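Local coordinates for beta-glucuronidase (uncultured Clostridium sp., PDB 6U7J), which hydrolyses beta-D-glucuronides as a family 2 glycosyl hydrolase of a gut microbe and probably helps reactivate estrogens from their glucuronide conjugates, at residues 197-202 against 217-222; 192-197 against 272-277. All blocks are in the same frame, centred on the assembly; numbering follows the deposited sequence.

Contact 1: residues 197-202 against 217-222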
loop_
_atom_site.group_PDB
_atom_site.type_symbol
_atom_site.label_atom_id
_atom_site.label_comp_id
_atom_site.label_asym_id
_atom_site.label_seq_id
_atom_site.Cartn_x
_atom_site.Cartn_y
_atom_site.Cartn_z
ATOM N N TYR B 197 4.031 -50.833 28.365
ATOM C CA TYR B 197 3.499 -49.993 27.303
ATOM C C TYR B 197 4.311 -50.120 26.021
ATOM O O TYR B 197 5.481 -50.529 26.021
ATOM C CB TYR B 197 3.483 -48.527 27.740
ATOM C CG TYR B 197 4.872 -47.948 27.834
ATOM C CD1 TYR B 197 5.638 -48.119 28.986
ATOM C CD2 TYR B 197 5.427 -47.238 26.770
ATOM C CE1 TYR B 197 6.905 -47.592 29.081
ATOM C CE2 TYR B 197 6.702 -46.710 26.854
ATOM C CZ TYR B 197 7.438 -46.893 28.008
ATOM O OH TYR B 197 8.704 -46.370 28.104
ATOM N N ILE B 198 3.683 -49.683 24.933
ATOM C CA ILE B 198 4.298 -49.687 23.613
ATOM C C ILE B 198 5.212 -48.471 23.489
ATOM O O ILE B 198 4.761 -47.327 23.632
ATOM C CB ILE B 198 3.223 -49.695 22.518
ATOM C CG1 ILE B 198 2.351 -50.948 22.659
ATOM C CG2 ILE B 198 3.856 -49.611 21.141
ATOM C CD1 ILE B 198 0.920 -50.753 22.180
ATOM N N GLU B 199 6.499 -48.722 23.217
ATOM C CA GLU B 199 7.528 -47.690 23.109
ATOM C C GLU B 199 7.723 -47.181 21.678
ATOM O O GLU B 199 7.815 -45.969 21.460
ATOM C CB GLU B 199 8.870 -48.216 23.630
ATOM C CG GLU B 199 8.830 -48.829 25.024
ATOM C CD GLU B 199 10.201 -49.330 25.485
ATOM O OE1 GLU B 199 10.976 -49.834 24.651
ATOM O OE2 GLU B 199 10.514 -49.204 26.684
ATOM N N ASP B 200 7.824 -48.082 20.702
ATOM C CA ASP B 200 8.190 -47.697 19.346
ATOM C C ASP B 200 7.526 -48.627 18.337
ATOM O O ASP B 200 7.353 -49.821 18.594
ATOM C CB ASP B 200 9.710 -47.722 19.164
ATOM C CG ASP B 200 10.167 -46.938 17.950
ATOM O OD1 ASP B 200 9.301 -46.446 17.195
ATOM O OD2 ASP B 200 11.397 -46.811 17.751
ATOM N N ILE B 201 7.158 -48.060 17.186
ATOM C CA ILE B 201 6.551 -48.778 16.071
ATOM C C ILE B 201 7.243 -48.336 14.792
ATOM O O ILE B 201 7.367 -47.132 14.538
ATOM C CB ILE B 201 5.042 -48.494 15.942
ATOM C CG1 ILE B 201 4.298 -48.716 17.253
ATOM C CG2 ILE B 201 4.426 -49.312 14.795
ATOM C CD1 ILE B 201 2.909 -48.090 17.222
ATOM N N SER B 202 7.658 -49.298 13.969
ATOM C CA SER B 202 8.130 -49.024 12.615
ATOM C C SER B 202 7.347 -49.856 11.610
ATOM O O SER B 202 7.186 -51.071 11.795
ATOM C CB SER B 202 9.627 -49.298 12.477
ATOM O OG SER B 202 10.335 -48.705 13.537
ATOM N N GLU B 217 7.171 -53.678 13.142
ATOM C CA GLU B 217 8.033 -54.050 14.257
ATOM C C GLU B 217 7.688 -53.159 15.441
ATOM O O GLU B 217 7.741 -51.927 15.333
ATOM C CB GLU B 217 9.508 -53.916 13.884
ATOM C CG GLU B 217 10.469 -54.255 15.011
ATOM C CD GLU B 217 11.921 -54.176 14.566
ATOM O OE1 GLU B 217 12.825 -54.422 15.395
ATOM O OE2 GLU B 217 12.154 -53.866 13.375
ATOM N N ILE B 218 7.337 -53.785 16.561
ATOM C CA ILE B 218 6.821 -53.107 17.738
ATOM C C ILE B 218 7.791 -53.333 18.894
ATOM O O ILE B 218 8.405 -54.400 19.008
ATOM C CB ILE B 218 5.407 -53.609 18.076
ATOM C CG1 ILE B 218 4.502 -53.433 16.855
ATOM C CG2 ILE B 218 4.831 -52.884 19.289
ATOM C CD1 ILE B 218 3.154 -54.106 16.979
ATOM N N LYS B 219 7.949 -52.314 19.731
ATOM C CA LYS B 219 8.882 -52.335 20.841
ATOM C C LYS B 219 8.111 -51.951 22.090
ATOM O O LYS B 219 7.409 -50.939 22.099
ATOM C CB LYS B 219 10.047 -51.376 20.585
ATOM C CG LYS B 219 11.132 -51.313 21.646
ATOM C CD LYS B 219 12.286 -50.406 21.133
ATOM C CE LYS B 219 12.917 -49.518 22.227
ATOM N NZ LYS B 219 14.374 -49.213 21.994
ATOM N N THR B 220 8.188 -52.794 23.115
ATOM C CA THR B 220 7.609 -52.528 24.422
ATOM C C THR B 220 8.698 -52.616 25.484
ATOM O O THR B 220 9.826 -53.042 25.221
ATOM C CB THR B 220 6.487 -53.519 24.759
ATOM O OG1 THR B 220 7.063 -54.742 25.233
ATOM C CG2 THR B 220 5.614 -53.800 23.554
ATOM N N ASN B 221 8.345 -52.206 26.704
ATOM C CA ASN B 221 9.224 -52.368 27.851
ATOM C C ASN B 221 8.974 -53.681 28.597
ATOM O O ASN B 221 9.353 -53.791 29.764
ATOM C CB ASN B 221 9.090 -51.174 28.805
ATOM C CG ASN B 221 7.736 -51.110 29.490
ATOM O OD1 ASN B 221 6.725 -51.521 28.929
ATOM N ND2 ASN B 221 7.711 -50.587 30.713
ATOM N N ALA B 222 8.344 -54.678 27.944
ATOM C CA ALA B 222 8.140 -56.036 28.480
ATOM C C ALA B 222 7.978 -56.992 27.289
ATOM O O ALA B 222 6.879 -57.445 26.945
ATOM C CB ALA B 222 6.939 -56.101 29.429
#

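Contact 2: residues 192-197 against 272-277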
loop_
_atom_site.group_PDB
_atom_site.type_symbol
_atom_site.label_atom_id
_atom_site.label_comp_id
_atom_site.label_asym_id
_atom_site.label_seq_id
_atom_site.Cartn_x
_atom_site.Cartn_y
_atom_site.Cartn_z
ATOM N N CYS B 192 -0.325 -39.701 29.959
ATOM C CA CYS B 192 -0.170 -40.904 30.757
ATOM C C CYS B 192 -0.296 -42.160 29.895
ATOM O O CYS B 192 -0.902 -42.144 28.814
ATOM C CB CYS B 192 -1.171 -40.934 31.958
ATOM S SG CYS B 192 -2.922 -41.119 31.591
ATOM N N THR B 193 0.364 -43.231 30.339
ATOM C CA THR B 193 0.254 -44.577 29.789
ATOM C C THR B 193 0.298 -45.584 30.933
ATOM O O THR B 193 0.714 -45.253 32.052
ATOM C CB THR B 193 1.372 -44.938 28.793
ATOM O OG1 THR B 193 2.594 -45.200 29.497
ATOM C CG2 THR B 193 1.600 -43.860 27.709
ATOM N N PRO B 194 -0.120 -46.828 30.677
ATOM C CA PRO B 194 0.187 -47.914 31.618
ATOM C C PRO B 194 1.693 -48.082 31.773
ATOM O O PRO B 194 2.479 -47.690 30.902
ATOM C CB PRO B 194 -0.447 -49.148 30.963
ATOM C CG PRO B 194 -1.531 -48.595 30.073
ATOM C CD PRO B 194 -0.996 -47.284 29.576
ATOM N N LYS B 195 2.099 -48.677 32.906
ATOM C CA LYS B 195 3.527 -48.846 33.167
ATOM C C LYS B 195 4.171 -49.883 32.252
ATOM O O LYS B 195 5.389 -49.838 32.041
ATOM C CB LYS B 195 3.760 -49.211 34.631
ATOM C CG LYS B 195 3.213 -48.184 35.597
ATOM C CD LYS B 195 4.200 -47.852 36.701
ATOM C CE LYS B 195 3.740 -46.609 37.479
ATOM N NZ LYS B 195 4.330 -46.522 38.852
ATOM N N GLU B 196 3.396 -50.799 31.691
ATOM C CA GLU B 196 3.888 -51.682 30.640
ATOM C C GLU B 196 3.225 -51.238 29.347
ATOM O O GLU B 196 1.994 -51.267 29.246
ATOM C CB GLU B 196 3.587 -53.153 30.944
ATOM C CG GLU B 196 3.987 -53.593 32.357
ATOM C CD GLU B 196 4.011 -55.122 32.521
ATOM O OE1 GLU B 196 4.902 -55.636 33.242
ATOM O OE2 GLU B 196 3.134 -55.804 31.933
ATOM N N TYR B 197 4.031 -50.833 28.365
ATOM C CA TYR B 197 3.499 -49.993 27.303
ATOM C C TYR B 197 4.311 -50.120 26.021
ATOM O O TYR B 197 5.481 -50.529 26.021
ATOM C CB TYR B 197 3.483 -48.527 27.740
ATOM C CG TYR B 197 4.872 -47.948 27.834
ATOM C CD1 TYR B 197 5.638 -48.119 28.986
ATOM C CD2 TYR B 197 5.427 -47.238 26.770
ATOM C CE1 TYR B 197 6.905 -47.592 29.081
ATOM C CE2 TYR B 197 6.702 -46.710 26.854
ATOM C CZ TYR B 197 7.438 -46.893 28.008
ATOM O OH TYR B 197 8.704 -46.370 28.104
ATOM N N GLY B 272 -1.321 -55.763 26.867
ATOM C CA GLY B 272 -1.654 -55.727 28.280
ATOM C C GLY B 272 -2.803 -54.779 28.559
ATOM O O GLY B 272 -3.922 -54.956 28.071
ATOM N N GLN B 273 -2.539 -53.758 29.359
ATOM C CA GLN B 273 -3.499 -52.682 29.541
ATOM C C GLN B 273 -3.346 -51.579 28.497
ATOM O O GLN B 273 -4.243 -50.741 28.376
ATOM C CB GLN B 273 -3.367 -52.091 30.946
ATOM C CG GLN B 273 -3.790 -53.048 32.071
ATOM C CD GLN B 273 -5.273 -53.380 32.010
ATOM O OE1 GLN B 273 -6.127 -52.538 32.309
ATOM N NE2 GLN B 273 -5.589 -54.607 31.600
ATOM N N ASP B 274 -2.250 -51.571 27.736
ATOM C CA ASP B 274 -1.946 -50.502 26.794
ATOM C C ASP B 274 -2.700 -50.672 25.474
ATOM O O ASP B 274 -3.201 -51.747 25.140
ATOM C CB ASP B 274 -0.442 -50.444 26.510
ATOM C CG ASP B 274 -0.017 -49.113 25.907
ATOM O OD1 ASP B 274 -0.873 -48.199 25.880
ATOM O OD2 ASP B 274 1.155 -48.979 25.469
ATOM N N HIS B 275 -2.746 -49.586 24.707
ATOM C CA HIS B 275 -3.386 -49.559 23.397
ATOM C C HIS B 275 -2.763 -48.416 22.598
ATOM O O HIS B 275 -2.522 -47.333 23.146
ATOM C CB HIS B 275 -4.911 -49.387 23.540
ATOM C CG HIS B 275 -5.657 -49.331 22.241
ATOM N ND1 HIS B 275 -6.909 -48.761 22.131
ATOM C CD2 HIS B 275 -5.340 -49.781 21.002
ATOM C CE1 HIS B 275 -7.332 -48.868 20.881
ATOM N NE2 HIS B 275 -6.395 -49.474 20.174
ATOM N N TYR B 276 -2.465 -48.672 21.323
ATOM C CA TYR B 276 -1.928 -47.645 20.435
ATOM C C TYR B 276 -2.381 -47.920 19.011
ATOM O O TYR B 276 -2.308 -49.061 18.551
ATOM C CB TYR B 276 -0.395 -47.576 20.462
ATOM C CG TYR B 276 0.125 -46.267 19.877
ATOM C CD1 TYR B 276 0.285 -46.107 18.502
ATOM C CD2 TYR B 276 0.414 -45.173 20.702
ATOM C CE1 TYR B 276 0.743 -44.902 17.955
ATOM C CE2 TYR B 276 0.869 -43.957 20.162
ATOM C CZ TYR B 276 1.034 -43.837 18.792
ATOM O OH TYR B 276 1.486 -42.659 18.248
ATOM N N THR B 277 -2.807 -46.865 18.312
ATOM C CA THR B 277 -3.313 -46.944 16.941
ATOM C C THR B 277 -2.532 -45.985 16.045
ATOM O O THR B 277 -2.680 -44.760 16.152
ATOM C CB THR B 277 -4.805 -46.618 16.895
ATOM O OG1 THR B 277 -5.498 -47.469 17.809
ATOM C CG2 THR B 277 -5.358 -46.811 15.487
#

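Contact 1: residues 197-202 against 217-222
The Tyr197 ring meets the Asn221 amide obliquely, their planes 47° apart, with ND2 3.5 Å from CE1; Arg93 makes a cation-pi contact with the same ring. Asn221 CG stands between its own backbone N and carbonyl carbon (chi1 68°), which carries OD1 to within 2.8 Å of Tyr197 N; that fairly straight bond comes from above the carbonyl plane, while ND2 turns to Lys195 O. The carboxylate of Glu199, its chain extended, reaches over the neighbouring strand: OE2 lies 3.2 Å from Asn221 CB and OE1 3.1 Å from Lys219 CE, with NZ beyond salt-bridge distance. Glu199 and Asp200 both face Lys219, a classic beta bulge. Lys219 O accepts from two donors, Glu199 N at 2.6 Å, in the carbonyl plane, and Asp200 N at 3.2 Å, from above it. Past the bulge regular antiparallel pairing resumes, Ser202 with Glu217 forming a hydrogen-bonded pair. On one face Ile198 CG2 touches Ile218 CG2 at 3.9 Å; on the other, the Asp200 carboxylate forms a salt bridge with Lys404 and a hydrogen bond with Gln401. Strands 198-208 and 211-220 form a beta hairpin, whose isoleucine face packs against Ile269 of strand 265-271 and whose strand 211-220 continues the sheet to strand 246-251.

Contact 2: residues 192-197 against 272-277
Asp274 CG is anti to its backbone N (chi1 -162°), and a chi2 of 9° sends the two carboxylate oxygens to different tasks. Asp274 OD2 comes up against Tyr197, 3.1 Å from its CA and 3.3 Å from its CB, where it also accepts from Ile198 N and forms a salt bridge with Arg19. Asp274 OD1 turns back on its own strand and takes the His275 N-H, with N at 2.6 Å, met from well above the carboxylate plane. This buried acid is thus held at both oxygens, and the Arg19 charge probably helps keep it ionised. Pro194 crosses the Asp274 side chain at about a right angle: its CG rests 3.8 Å from Asp274 CA and its CD the same distance from OD1. Pro194 CG also touches Gln273 CB at 4.0 Å, before the glutamine bends at chi2 and leads its amide away. Thr193 OG1 donates to Pro194 O, 2.9 Å off, where the chain leaves strand 188-193. No hydrogen bond joins the two segments directly; packing does. Gln273 O bonds Arg87 of the second subunit, and the contact sets the exit of strand 188-193 beside the tight connection between strands 265-271 and 274-280.

In the fold
Contacts 1 and 2 illustrate how a linker between two beta domains can be held by two different contacts. Their centres lie about 10 Å apart and they share Tyr197, at the passage from strand 188-193 of the sugar-binding domain to strand 198-208 of the next family 2 domain. Along the chain, the hairpin partner 217-222 comes well before 272-277, so the local pairing of contact 1 falls within the longer closure of contact 2. The three-stranded sheet of contact 1 and the four-stranded sheet holding 274-280 face each other as an immunoglobulin-like sandwich, with Ile201 packing on Tyr276. Together the contacts tie the domain junction to both sheets.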